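Local coordinates for high affinity transport system protein p37 (Mycoplasma hyorhinis, PDB 3EKI), which binds thiamine diphosphate outside the cell as the membrane-anchored lipoprotein of a high-affinity transport system, putatively for uptake of that cofactor, at the calcium ion site and the thiamine diphosphate site. Sequence-based numbering; all coordinates share one arbitrary frame.

Contact 1: the calcium ion site. Residues 43, 45-47, 118-119, 121, 349. With CA (calcium ion), chain B.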
ATOM      1  N   ASP A  43       1.159  -5.818 -29.614  1.00  8.90           N
ATOM      2  CA  ASP A  43       2.564  -5.535 -29.421  1.00  7.63           C
ATOM      3  C   ASP A  43       3.266  -6.835 -29.073  1.00 10.97           C
ATOM      4  O   ASP A  43       2.905  -7.439 -28.053  1.00  9.40           O
ATOM      5  CB  ASP A  43       2.721  -4.504 -28.302  1.00 10.56           C
ATOM      6  CG  ASP A  43       4.117  -3.971 -28.156  1.00  8.09           C
ATOM      7  OD1 ASP A  43       5.027  -4.476 -28.857  1.00  9.55           O
ATOM      8  OD2 ASP A  43       4.337  -3.036 -27.349  1.00  9.19           O
ATOM      9  N   SER A  45       6.124  -7.410 -27.963  1.00  7.19           N
ATOM     10  CA  SER A  45       7.060  -7.238 -26.862  1.00  8.08           C
ATOM     11  C   SER A  45       6.340  -6.461 -25.758  1.00 12.40           C
ATOM     12  O   SER A  45       5.904  -5.327 -26.002  1.00  9.91           O
ATOM     13  CB  SER A  45       8.320  -6.499 -27.306  1.00 11.78           C
ATOM     14  OG  SER A  45       9.127  -6.105 -26.205  1.00 15.43           O
ATOM     15  N   ILE A  46       6.176  -7.044 -24.578  1.00  7.70           N
ATOM     16  CA  ILE A  46       5.525  -6.325 -23.491  1.00  5.40           C
ATOM     17  C   ILE A  46       6.572  -6.120 -22.398  1.00  8.61           C
ATOM     18  O   ILE A  46       7.195  -7.088 -21.996  1.00  9.42           O
ATOM     19  CB  ILE A  46       4.286  -7.089 -23.029  1.00  6.41           C
ATOM     20  CG1 ILE A  46       3.140  -7.097 -24.048  1.00  7.43           C
ATOM     21  CG2 ILE A  46       3.792  -6.579 -21.679  1.00  8.98           C
ATOM     22  CD1 ILE A  46       2.417  -5.761 -24.115  1.00 13.54           C
ATOM     23  N   THR A  47       6.724  -4.875 -21.988  1.00  7.01           N
ATOM     24  CA  THR A  47       7.643  -4.497 -20.929  1.00  8.00           C
ATOM     25  C   THR A  47       6.885  -3.948 -19.722  1.00  8.43           C
ATOM     26  O   THR A  47       6.166  -2.959 -19.876  1.00  7.38           O
ATOM     27  CB  THR A  47       8.642  -3.440 -21.440  1.00  9.50           C
ATOM     28  OG1 THR A  47       9.405  -3.987 -22.523  1.00  8.83           O
ATOM     29  CG2 THR A  47       9.630  -3.062 -20.345  1.00 12.48           C
ATOM     30  N   PRO A 118       5.898   2.234 -26.918  1.00 11.43           N
ATOM     31  CA  PRO A 118       5.978   0.780 -26.717  1.00 11.91           C
ATOM     32  C   PRO A 118       7.151   0.272 -25.909  1.00 10.05           C
ATOM     33  O   PRO A 118       7.205  -0.923 -25.580  1.00 10.16           O
ATOM     34  CB  PRO A 118       6.075   0.222 -28.150  1.00 14.16           C
ATOM     35  CG  PRO A 118       5.521   1.310 -29.013  1.00 21.28           C
ATOM     36  CD  PRO A 118       5.895   2.606 -28.350  1.00 16.50           C
ATOM     37  N   GLU A 119       8.129   1.084 -25.518  1.00 11.65           N
ATOM     38  CA  GLU A 119       9.200   0.637 -24.651  1.00 11.69           C
ATOM     39  C   GLU A 119       8.721   0.402 -23.217  1.00 10.96           C
ATOM     40  O   GLU A 119       9.435  -0.273 -22.469  1.00 12.36           O
ATOM     41  CB  GLU A 119      10.372   1.624 -24.609  1.00 20.14           C
ATOM     42  CG  GLU A 119      10.282   2.719 -23.574  1.00 28.36           C
ATOM     43  CD  GLU A 119      10.948   4.001 -24.035  1.00 49.31           C
ATOM     44  OE1 GLU A 119      11.991   3.911 -24.727  1.00 30.56           O
ATOM     45  OE2 GLU A 119      10.413   5.081 -23.700  1.00 65.78           O
ATOM     46  N   ASP A 121       4.981  -0.635 -21.426  1.00  9.32           N
ATOM     47  CA  ASP A 121       3.597  -0.981 -21.726  1.00  8.57           C
ATOM     48  C   ASP A 121       2.665  -1.068 -20.520  1.00  6.71           C
ATOM     49  O   ASP A 121       1.448  -0.905 -20.676  1.00  7.47           O
ATOM     50  CB  ASP A 121       3.592  -2.331 -22.451  1.00  7.70           C
ATOM     51  CG  ASP A 121       4.491  -2.360 -23.678  1.00 10.64           C
ATOM     52  OD1 ASP A 121       5.549  -3.013 -23.668  1.00  8.71           O
ATOM     53  OD2 ASP A 121       4.174  -1.624 -24.641  1.00 13.12           O
ATOM     54  N   ARG A 349      -0.413   1.529 -20.993  1.00  6.93           N
ATOM     55  CA  ARG A 349      -0.430   2.589 -22.005  1.00  9.38           C
ATOM     56  C   ARG A 349      -1.636   2.327 -22.917  1.00  7.95           C
ATOM     57  O   ARG A 349      -2.101   1.205 -23.120  1.00  9.98           O
ATOM     58  CB  ARG A 349       0.881   2.727 -22.753  1.00  7.94           C
ATOM     59  CG  ARG A 349       1.240   1.521 -23.600  1.00 10.50           C
ATOM     60  CD  ARG A 349       2.493   1.704 -24.442  1.00  9.62           C
ATOM     61  NE  ARG A 349       2.706   0.545 -25.311  1.00 10.44           N
ATOM     62  CZ  ARG A 349       2.248   0.329 -26.523  1.00 15.87           C
ATOM     63  NH1 ARG A 349       1.482   1.228 -27.121  1.00 11.91           N
ATOM     64  NH2 ARG A 349       2.552  -0.803 -27.155  1.00 12.69           N
TER
HETATM   65 CA    CA B 601       6.215  -2.971 -25.843  1.00 11.60          CA
HETATM   66  O   HOH W   1       8.505  -3.931 -25.027  1.00 11.54           O
HETATM   67  O   HOH W   2       7.524  -3.152 -28.004  1.00 15.47           O
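Seven oxygens surround the calcium ion in this site of the extracytoplasmic thiamine-binding lipoprotein, a mixture of carboxylates, main-chain carbonyls and water. Asp121 grips the metal with both carboxylate oxygens, unevenly: OD1 lies 2.3 Å from CA and OD2 2.7 Å. Asp43 comes in tip first through OD2 alone, 2.4 Å from CA, its CG anti to the backbone N (chi1 -171°). The carbonyl oxygens of Ser45 and Pro118 and waters 1 and 2 complete the observed shell. Water 1 is held from behind by the hydroxyls Ser45 OG and Thr47 OG1, while water 2 leans on Asp43 OD1.

In the second shell Arg349 lays the edge of its guanidinium along both acids. NE points at Asp121 OD2, 2.7 Å away and in the guanidinium plane, using that oxygen's anti lone pair. NH2 reaches Asp43 OD2 at 2.9 Å by a bent bond (135° at H), from above the carboxylate plane. OD2 of each acid is thus shared between arginine and calcium. The alpha-carbon of Pro118 lies over the rim of one guanidinium face. Thr47 N donates to the anti lone pair of Asp121 OD1 (2.8 Å); with Arg349 NE and the chelated metal, this should fix the carboxylate's rotation. The arginine probably favours the acids' ionised form.

Contact 2: the thiamine diphosphate site. Residues 126, 129, 200-201, 215, 255-258, 308, 314, 343-344, 377-381. With TPP (thiamine diphosphate), chain C.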
ATOM      1  N   ALA A 126       0.037   2.566  -6.967  1.00  9.06           N
ATOM      2  CA  ALA A 126      -0.882   2.782  -5.842  1.00  8.26           C
ATOM      3  C   ALA A 126      -2.183   3.376  -6.363  1.00  8.35           C
ATOM      4  O   ALA A 126      -2.143   4.262  -7.229  1.00  7.71           O
ATOM      5  CB  ALA A 126      -0.211   3.683  -4.826  1.00  8.48           C
ATOM      6  N   LYS A 129      -2.900   7.463  -5.788  1.00  8.63           N
ATOM      7  CA  LYS A 129      -2.056   8.276  -6.656  1.00 10.13           C
ATOM      8  C   LYS A 129      -2.530   8.189  -8.110  1.00 10.27           C
ATOM      9  O   LYS A 129      -2.509   9.143  -8.872  1.00 11.49           O
ATOM     10  CB  LYS A 129      -0.611   7.817  -6.562  1.00  8.80           C
ATOM     11  CG  LYS A 129       0.054   8.191  -5.245  1.00  7.82           C
ATOM     12  CD  LYS A 129       1.364   7.459  -5.052  1.00 14.08           C
ATOM     13  CE  LYS A 129       2.152   8.103  -3.906  1.00 18.42           C
ATOM     14  NZ  LYS A 129       2.645   7.055  -2.981  1.00 20.81           N
ATOM     15  N   ASN A 200       9.736 -12.360   3.974  1.00 18.90           N
ATOM     16  CA  ASN A 200       8.849 -11.363   3.408  1.00 22.57           C
ATOM     17  C   ASN A 200       7.935 -10.677   4.428  1.00 26.23           C
ATOM     18  O   ASN A 200       7.958  -9.454   4.590  1.00 16.48           O
ATOM     19  CB  ASN A 200       7.995 -12.052   2.338  1.00 20.31           C
ATOM     20  CG  ASN A 200       7.211 -11.051   1.516  1.00 25.87           C
ATOM     21  OD1 ASN A 200       7.708  -9.952   1.258  1.00 43.93           O
ATOM     22  ND2 ASN A 200       6.014 -11.432   1.111  1.00 34.80           N
ATOM     23  N   VAL A 201       7.115 -11.471   5.103  1.00 17.60           N
ATOM     24  CA  VAL A 201       6.159 -11.064   6.107  1.00 13.24           C
ATOM     25  C   VAL A 201       6.167 -12.030   7.304  1.00 12.62           C
ATOM     26  O   VAL A 201       6.611 -13.172   7.215  1.00 12.48           O
ATOM     27  CB  VAL A 201       4.702 -11.054   5.606  1.00 12.43           C
ATOM     28  CG1 VAL A 201       4.556 -10.155   4.380  1.00 20.17           C
ATOM     29  CG2 VAL A 201       4.229 -12.452   5.309  1.00 22.34           C
ATOM     30  N   TYR A 215      -6.653  -1.561   1.565  1.00  5.31           N
ATOM     31  CA  TYR A 215      -5.736  -1.395   2.682  1.00  4.86           C
ATOM     32  C   TYR A 215      -6.142  -0.079   3.354  1.00  6.56           C
ATOM     33  O   TYR A 215      -6.979   0.692   2.865  1.00  6.75           O
ATOM     34  CB  TYR A 215      -4.257  -1.429   2.318  1.00  6.52           C
ATOM     35  CG  TYR A 215      -3.740  -0.191   1.618  1.00  4.83           C
ATOM     36  CD1 TYR A 215      -4.310   0.260   0.428  1.00  5.47           C
ATOM     37  CD2 TYR A 215      -2.684   0.538   2.128  1.00  5.81           C
ATOM     38  CE1 TYR A 215      -3.843   1.383  -0.220  1.00  9.78           C
ATOM     39  CE2 TYR A 215      -2.209   1.667   1.509  1.00  7.02           C
ATOM     40  CZ  TYR A 215      -2.786   2.089   0.332  1.00  5.73           C
ATOM     41  OH  TYR A 215      -2.313   3.221  -0.275  1.00  8.21           O
ATOM     42  N   SER A 255       1.096  10.967  -0.456  1.00  7.29           N
ATOM     43  CA  SER A 255       0.836   9.625   0.018  1.00  6.19           C
ATOM     44  C   SER A 255      -0.601   9.440   0.504  1.00  7.56           C
ATOM     45  O   SER A 255      -1.121  10.260   1.269  1.00  8.09           O
ATOM     46  CB  SER A 255       1.782   9.250   1.165  1.00  7.09           C
ATOM     47  OG  SER A 255       1.433   7.964   1.671  1.00  6.57           O
ATOM     48  N   SER A 256      -1.283   8.366   0.120  1.00  6.87           N
ATOM     49  CA  SER A 256      -2.585   8.077   0.714  1.00  6.66           C
ATOM     50  C   SER A 256      -2.405   7.583   2.152  1.00 10.63           C
ATOM     51  O   SER A 256      -2.954   8.197   3.089  1.00 10.16           O
ATOM     52  CB  SER A 256      -3.385   7.053  -0.086  1.00  9.46           C
ATOM     53  OG  SER A 256      -3.559   7.451  -1.432  1.00  9.08           O
ATOM     54  N   SER A 257      -1.676   6.503   2.353  1.00  6.15           N
ATOM     55  CA  SER A 257      -1.602   5.831   3.644  1.00  6.74           C
ATOM     56  C   SER A 257      -0.616   6.465   4.621  1.00  8.59           C
ATOM     57  O   SER A 257      -0.588   6.001   5.782  1.00  9.27           O
ATOM     58  CB  SER A 257      -1.246   4.353   3.493  1.00  5.66           C
ATOM     59  OG  SER A 257       0.041   4.158   2.961  1.00  6.81           O
ATOM     60  N   LYS A 258       0.180   7.431   4.234  1.00  5.25           N
ATOM     61  CA  LYS A 258       1.109   8.112   5.146  1.00  5.28           C
ATOM     62  C   LYS A 258       0.828   9.602   5.213  1.00  6.25           C
ATOM     63  O   LYS A 258       1.604  10.393   5.760  1.00  9.12           O
ATOM     64  CB  LYS A 258       2.556   7.798   4.766  1.00  8.91           C
ATOM     65  CG  LYS A 258       2.863   6.316   4.954  1.00 12.40           C
ATOM     66  CD  LYS A 258       4.086   5.879   4.163  1.00 13.80           C
ATOM     67  CE  LYS A 258       3.750   5.717   2.695  1.00 14.21           C
ATOM     68  NZ  LYS A 258       3.236   4.357   2.431  1.00 23.49           N
ATOM     69  N   GLU A 308       1.178   2.917   6.939  1.00  6.20           N
ATOM     70  CA  GLU A 308       0.294   1.880   6.461  1.00  5.23           C
ATOM     71  C   GLU A 308      -0.193   1.037   7.633  1.00  6.17           C
ATOM     72  O   GLU A 308       0.602   0.740   8.524  1.00  7.12           O
ATOM     73  CB  GLU A 308       1.057   0.966   5.487  1.00  8.92           C
ATOM     74  CG  GLU A 308       1.812   1.647   4.371  1.00 10.32           C
ATOM     75  CD  GLU A 308       3.242   1.986   4.707  1.00 17.99           C
ATOM     76  OE1 GLU A 308       4.051   2.067   3.742  1.00 15.85           O
ATOM     77  OE2 GLU A 308       3.576   2.172   5.904  1.00 12.80           O
ATOM     78  N   TRP A 314       5.476  -6.535   7.640  1.00  7.79           N
ATOM     79  CA  TRP A 314       6.513  -6.797   6.655  1.00  9.44           C
ATOM     80  C   TRP A 314       7.837  -6.162   7.008  1.00 15.43           C
ATOM     81  O   TRP A 314       8.695  -5.934   6.138  1.00 18.40           O
ATOM     82  CB  TRP A 314       6.039  -6.313   5.290  1.00 11.66           C
ATOM     83  CG  TRP A 314       5.680  -4.885   5.103  1.00 13.61           C
ATOM     84  CD1 TRP A 314       6.529  -3.842   4.883  1.00 15.41           C
ATOM     85  CD2 TRP A 314       4.353  -4.334   5.116  1.00  9.36           C
ATOM     86  NE1 TRP A 314       5.808  -2.676   4.762  1.00 15.75           N
ATOM     87  CE2 TRP A 314       4.480  -2.952   4.900  1.00  8.69           C
ATOM     88  CE3 TRP A 314       3.084  -4.885   5.289  1.00 10.45           C
ATOM     89  CZ2 TRP A 314       3.381  -2.091   4.850  1.00  9.06           C
ATOM     90  CZ3 TRP A 314       2.001  -4.024   5.238  1.00  8.55           C
ATOM     91  CH2 TRP A 314       2.155  -2.670   5.025  1.00  9.68           C
ATOM     92  N   TYR A 343      -6.271  -1.741  -3.087  1.00  7.08           N
ATOM     93  CA  TYR A 343      -4.860  -2.066  -3.261  1.00  7.88           C
ATOM     94  C   TYR A 343      -4.416  -1.617  -4.654  1.00 10.25           C
ATOM     95  O   TYR A 343      -5.180  -0.971  -5.373  1.00  9.29           O
ATOM     96  CB  TYR A 343      -4.588  -3.555  -3.025  1.00  6.93           C
ATOM     97  CG  TYR A 343      -3.385  -3.838  -2.169  1.00  5.23           C
ATOM     98  CD1 TYR A 343      -2.280  -4.534  -2.605  1.00  8.67           C
ATOM     99  CD2 TYR A 343      -3.335  -3.372  -0.851  1.00 10.45           C
ATOM    100  CE1 TYR A 343      -1.183  -4.770  -1.788  1.00  8.55           C
ATOM    101  CE2 TYR A 343      -2.258  -3.609  -0.035  1.00 12.78           C
ATOM    102  CZ  TYR A 343      -1.171  -4.312  -0.494  1.00  9.97           C
ATOM    103  OH  TYR A 343      -0.083  -4.544   0.330  1.00 13.47           O
ATOM    104  N   ASP A 344      -3.187  -1.928  -5.039  1.00  8.19           N
ATOM    105  CA  ASP A 344      -2.588  -1.340  -6.234  1.00  5.61           C
ATOM    106  C   ASP A 344      -3.300  -1.802  -7.511  1.00  6.74           C
ATOM    107  O   ASP A 344      -3.907  -2.862  -7.560  1.00  6.46           O
ATOM    108  CB  ASP A 344      -1.112  -1.678  -6.274  1.00  7.35           C
ATOM    109  CG  ASP A 344      -0.254  -0.953  -5.258  1.00 15.26           C
ATOM    110  OD1 ASP A 344      -0.842  -0.347  -4.330  1.00 10.64           O
ATOM    111  OD2 ASP A 344       0.993  -1.000  -5.402  1.00 13.79           O
ATOM    112  N   PRO A 377       3.691 -11.577  -4.581  1.00 10.86           N
ATOM    113  CA  PRO A 377       3.622 -11.702  -3.102  1.00 11.97           C
ATOM    114  C   PRO A 377       4.752 -10.964  -2.414  1.00 16.13           C
ATOM    115  O   PRO A 377       4.608 -10.600  -1.229  1.00 16.74           O
ATOM    116  CB  PRO A 377       3.673 -13.207  -2.868  1.00 12.94           C
ATOM    117  CG  PRO A 377       3.178 -13.779  -4.162  1.00 19.93           C
ATOM    118  CD  PRO A 377       3.838 -12.907  -5.190  1.00 11.07           C
ATOM    119  N   LEU A 378       5.850 -10.642  -3.082  1.00 13.19           N
ATOM    120  CA  LEU A 378       6.931  -9.869  -2.476  1.00 14.53           C
ATOM    121  C   LEU A 378       6.558  -8.406  -2.246  1.00 17.16           C
ATOM    122  O   LEU A 378       7.178  -7.678  -1.473  1.00 15.62           O
ATOM    123  CB  LEU A 378       8.215  -9.952  -3.313  1.00 12.55           C
ATOM    124  CG  LEU A 378       8.828 -11.350  -3.393  1.00 16.73           C
ATOM    125  CD1 LEU A 378      10.041 -11.342  -4.302  1.00 24.01           C
ATOM    126  CD2 LEU A 378       9.217 -11.849  -2.006  1.00 25.55           C
ATOM    127  N   LEU A 379       5.514  -7.982  -2.936  1.00 11.85           N
ATOM    128  CA  LEU A 379       4.982  -6.645  -2.863  1.00  9.68           C
ATOM    129  C   LEU A 379       3.661  -6.600  -2.114  1.00 11.05           C
ATOM    130  O   LEU A 379       3.050  -5.538  -1.951  1.00 14.09           O
ATOM    131  CB  LEU A 379       4.781  -6.084  -4.288  1.00 17.86           C
ATOM    132  CG  LEU A 379       6.010  -5.484  -4.967  1.00 28.68           C
ATOM    133  CD1 LEU A 379       7.102  -6.512  -5.190  1.00 21.58           C
ATOM    134  CD2 LEU A 379       5.595  -4.858  -6.291  1.00 19.75           C
ATOM    135  N   GLY A 380       3.156  -7.745  -1.667  1.00 12.44           N
ATOM    136  CA  GLY A 380       1.858  -7.768  -1.027  1.00  9.53           C
ATOM    137  C   GLY A 380       0.729  -8.157  -1.954  1.00 10.73           C
ATOM    138  O   GLY A 380      -0.445  -8.126  -1.605  1.00 10.80           O
ATOM    139  N   TYR A 381       1.045  -8.525  -3.211  1.00  8.31           N
ATOM    140  CA  TYR A 381      -0.001  -8.870  -4.164  1.00 12.37           C
ATOM    141  C   TYR A 381      -0.223 -10.381  -4.133  1.00 12.28           C
ATOM    142  O   TYR A 381       0.544 -11.127  -4.742  1.00 10.65           O
ATOM    143  CB  TYR A 381       0.326  -8.424  -5.589  1.00 10.32           C
ATOM    144  CG  TYR A 381       0.799  -7.018  -5.763  1.00  6.62           C
ATOM    145  CD1 TYR A 381       0.376  -5.982  -4.927  1.00  7.63           C
ATOM    146  CD2 TYR A 381       1.699  -6.666  -6.774  1.00  7.16           C
ATOM    147  CE1 TYR A 381       0.818  -4.684  -5.093  1.00  8.72           C
ATOM    148  CE2 TYR A 381       2.130  -5.365  -6.920  1.00  9.27           C
ATOM    149  CZ  TYR A 381       1.701  -4.361  -6.086  1.00  7.45           C
ATOM    150  OH  TYR A 381       2.176  -3.084  -6.292  1.00 11.86           O
TER
HETATM  151  N1' TPP C 551       3.313  -6.383   2.005  1.00 14.65           N
HETATM  152  C2' TPP C 551       4.585  -6.650   1.618  1.00 11.40           C
HETATM  153  CM2 TPP C 551       5.075  -8.101   1.655  1.00 16.89           C
HETATM  154  N3' TPP C 551       5.397  -5.663   1.199  1.00 17.19           N
HETATM  155  C4' TPP C 551       4.903  -4.403   1.072  1.00 28.05           C
HETATM  156  N4' TPP C 551       5.702  -3.457   0.571  1.00 35.76           N
HETATM  157  C5' TPP C 551       3.611  -4.093   1.520  1.00 14.42           C
HETATM  158  C6' TPP C 551       2.834  -5.142   1.998  1.00 12.48           C
HETATM  159  C7' TPP C 551       2.986  -2.690   1.511  1.00 15.52           C
HETATM  160  N3  TPP C 551       2.275  -2.308   0.278  1.00 24.69           N
HETATM  161  C2  TPP C 551       2.583  -2.736  -0.946  1.00 26.24           C
HETATM  162  S1  TPP C 551       1.459  -2.054  -2.099  1.00 13.23           S
HETATM  163  C5  TPP C 551       0.612  -1.169  -0.853  1.00  9.96           C
HETATM  164  C4  TPP C 551       1.292  -1.361   0.335  1.00 11.34           C
HETATM  165  CM4 TPP C 551       0.703  -0.910   1.689  1.00 10.55           C
HETATM  166  C6  TPP C 551      -0.548  -0.202  -1.116  1.00  9.24           C
HETATM  167  C7  TPP C 551      -0.028   1.113  -1.702  1.00  7.67           C
HETATM  168  O7  TPP C 551       0.808   1.765  -0.723  1.00 10.59           O
HETATM  169  PA  TPP C 551       1.932   2.839  -1.055  1.00 11.24           P
HETATM  170  O1A TPP C 551       2.777   3.020   0.150  1.00 12.87           O
HETATM  171  O2A TPP C 551       2.680   2.447  -2.298  1.00 14.10           O
HETATM  172  O3A TPP C 551       1.203   4.171  -1.484  1.00  7.56           O
HETATM  173  PB  TPP C 551       0.697   5.342  -0.509  1.00  8.38           P
HETATM  174  O1B TPP C 551      -0.354   4.815   0.420  1.00  7.46           O
HETATM  175  O2B TPP C 551       0.119   6.424  -1.505  1.00  9.80           O
HETATM  176  O3B TPP C 551       1.939   6.003   0.227  1.00  9.52           O
HETATM  177  O   HOH W   3      -1.927   6.164  -3.087  1.00 10.22           O
HETATM  178  O   HOH W   4       3.304   4.582  -4.193  1.00 16.13           O
HETATM  179  O   HOH W   5       2.785   0.604  -4.485  1.00 17.32           O
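The beta-phosphate of thiamine diphosphate is held at the start of helix 256-269. Its O1B takes three bonds: the phenol Tyr215 OH at 2.6 Å, Ser257 N, and Ser257 OG, which is set between backbone N and carbonyl carbon (chi1 65°). O2B accepts Ser256 N at 2.9 Å and Lys129 NZ, and Ser255 OG donates to O3B. Lys258, bent at chi3 and chi4, curls its NZ onto the alpha-phosphate O1A at 2.7 Å; Glu308 OE1 holds the same NZ at 2.8 Å. Waters 4 and 5 tie O2A to Lys129 and Asp344, whose OD2 also receives Tyr381 OH. The helix N-terminus would further stabilise the phosphate charge.

Beyond the phosphates, Tyr215 offers its ring face to the linker carbon C6, which lies 3.5 Å from Tyr215 CZ. Tyr343 stacks nearly parallel on the thiazolium, its hydroxyl end towards N3. Trp314 stacks over the aminopyrimidine, CE3 3.3 Å from C6'; Gly380 CA backs the opposite face, and Leu379 packs beside it. Val201 CG1 touches the methyl CM2 at 3.5 Å.

Protein hides 508 of the ligand's 608 Å². The pocket is the cleft at the middle of the elongated molecule, between its two lobes, as in solute-binding proteins, and is lined partly by the 3-10 helices 311-314 and 376-379.

Contact 3: the calcium ion site. Residues 300, 326-331. With CA (calcium ion), chain D.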
ATOM      1  N   ASP A 300      12.399  12.535  20.458  1.00 13.64           N
ATOM      2  CA  ASP A 300      11.734  12.876  21.719  1.00 16.41           C
ATOM      3  C   ASP A 300      10.666  13.937  21.568  1.00 12.23           C
ATOM      4  O   ASP A 300       9.801  14.054  22.453  1.00 17.36           O
ATOM      5  CB  ASP A 300      12.822  13.263  22.727  1.00 21.82           C
ATOM      6  CG  ASP A 300      13.650  12.034  23.075  1.00 32.61           C
ATOM      7  OD1 ASP A 300      13.237  10.889  22.779  1.00 33.82           O
ATOM      8  OD2 ASP A 300      14.742  12.206  23.656  1.00 57.67           O
ATOM      9  N   THR A 326      11.486   1.797  21.058  1.00 15.19           N
ATOM     10  CA  THR A 326      11.161   2.900  21.948  1.00 10.96           C
ATOM     11  C   THR A 326      12.045   2.836  23.205  1.00 13.45           C
ATOM     12  O   THR A 326      12.610   1.782  23.481  1.00 12.97           O
ATOM     13  CB  THR A 326       9.699   2.885  22.437  1.00 18.27           C
ATOM     14  OG1 THR A 326       9.417   1.580  22.990  1.00 17.79           O
ATOM     15  CG2 THR A 326       8.683   3.084  21.321  1.00 13.55           C
ATOM     16  N   LYS A 327      12.113   3.957  23.900  1.00  9.81           N
ATOM     17  CA  LYS A 327      12.797   4.016  25.182  1.00 14.38           C
ATOM     18  C   LYS A 327      12.132   3.018  26.127  1.00 11.69           C
ATOM     19  O   LYS A 327      11.030   2.525  25.976  1.00 13.16           O
ATOM     20  CB  LYS A 327      12.794   5.426  25.751  1.00 20.24           C
ATOM     21  CG  LYS A 327      13.750   6.347  24.983  1.00 25.91           C
ATOM     22  CD  LYS A 327      13.414   7.799  25.273  1.00 35.40           C
ATOM     23  CE  LYS A 327      14.141   8.727  24.308  1.00 45.19           C
ATOM     24  NZ  LYS A 327      14.589   9.960  25.017  1.00 50.68           N
ATOM     25  N   ALA A 328      12.909   2.706  27.159  1.00 15.55           N
ATOM     26  CA  ALA A 328      12.548   1.697  28.119  1.00 16.25           C
ATOM     27  C   ALA A 328      11.204   1.975  28.752  1.00 14.45           C
ATOM     28  O   ALA A 328      10.404   1.037  28.864  1.00 21.49           O
ATOM     29  CB  ALA A 328      13.626   1.651  29.204  1.00 16.88           C
ATOM     30  N   ASN A 329      10.958   3.227  29.149  1.00  9.55           N
ATOM     31  CA  ASN A 329       9.652   3.420  29.813  1.00 12.16           C
ATOM     32  C   ASN A 329       8.599   4.038  28.908  1.00 13.87           C
ATOM     33  O   ASN A 329       7.591   4.597  29.370  1.00 11.79           O
ATOM     34  CB  ASN A 329       9.851   4.261  31.073  1.00 17.81           C
ATOM     35  CG  ASN A 329      10.037   5.727  30.746  1.00 19.89           C
ATOM     36  OD1 ASN A 329      10.693   6.037  29.755  1.00 19.73           O
ATOM     37  ND2 ASN A 329       9.450   6.575  31.583  1.00 21.57           N
ATOM     38  N   GLU A 330       8.776   3.899  27.587  1.00 10.80           N
ATOM     39  CA  GLU A 330       7.781   4.368  26.630  1.00  8.92           C
ATOM     40  C   GLU A 330       7.260   3.198  25.812  1.00 11.18           C
ATOM     41  O   GLU A 330       7.884   2.149  25.721  1.00 14.09           O
ATOM     42  CB  GLU A 330       8.370   5.452  25.722  1.00 10.38           C
ATOM     43  CG  GLU A 330       8.940   6.600  26.536  1.00 14.48           C
ATOM     44  CD  GLU A 330       9.358   7.816  25.749  1.00 32.23           C
ATOM     45  OE1 GLU A 330       9.249   7.786  24.506  1.00 28.50           O
ATOM     46  OE2 GLU A 330       9.797   8.803  26.390  1.00 31.86           O
ATOM     47  N   LYS A 331       6.086   3.366  25.230  1.00  9.69           N
ATOM     48  CA  LYS A 331       5.442   2.407  24.391  1.00  9.90           C
ATOM     49  C   LYS A 331       4.910   3.178  23.164  1.00  7.74           C
ATOM     50  O   LYS A 331       4.564   4.345  23.231  1.00  9.24           O
ATOM     51  CB  LYS A 331       4.247   1.707  25.033  1.00 18.94           C
ATOM     52  CG  LYS A 331       4.355   1.209  26.451  1.00 18.38           C
ATOM     53  CD  LYS A 331       3.100   0.445  26.842  1.00 29.30           C
ATOM     54  CE  LYS A 331       1.925   1.384  27.093  1.00 38.32           C
ATOM     55  NZ  LYS A 331       2.246   2.432  28.102  1.00 41.38           N
TER
HETATM   56 CA    CA D 602       9.560   0.682  25.190  1.00 41.24          CA
HETATM   57  O   HOH W   6       9.411  -0.501  27.142  1.00 24.74           O
HETATM   58  O   HOH W   7       7.990  -0.802  24.304  1.00 32.44           O
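Metal bonds come from two main-chain carbonyls, one hydroxyl and two waters at this peripheral calcium site, where a loop segment caps one side of a poorly ordered ion. The carbonyl oxygen Glu330 O lies 2.3 Å from CA and Lys327 O lies 2.5 Å from it. Thr326 supplies the side-chain ligand: its hydroxyl OG1 sits 2.4 Å from CA, turned between the backbone N and the carbonyl carbon (chi1 52°), which leaves CG2 anti to the carbonyl carbon. Waters 6 and 7, on the other side, bring the observed arrangement near to a square pyramid; further weak or mobile ligands may be unseen. No carboxylate is seen on the metal, and the ion may come from the crystallisation medium.

Water-mediated support comes from Ala328, whose carbonyl O meets water 6 at 2.5 Å and so joins the loop to the hydration shell.

A salt bridge may steady the loop from its far side, although Asp300 is poorly ordered. Lys327 stretches away from the metal, and its NZ spans both oxygens of Asp300, 2.6 Å to OD2 and 2.8 Å to OD1. Both are met from above the carboxylate plane.

In the fold, residues 326-330 are the last part of the long loop leading into strand 331-337, at the edge of the elongated molecule.

Contact 2 sits between the two calcium sites: the C-alpha centre of contact 1 is about 25 Å from that of contact 2, and contact 3 about 28 Å from contact 2 on the opposite side, with contacts 1 and 3 about 51 Å apart. They share no residue. Strand 345-349 gives contact 1 its arginine and begins directly after Asp344 of contact 2; strand 122-125 likewise runs between Asp121 and Ala126. Neither calcium touches the ligand, so any influence of contact 1 on the pocket would be indirect, through those strands, while contact 3 appears peripheral.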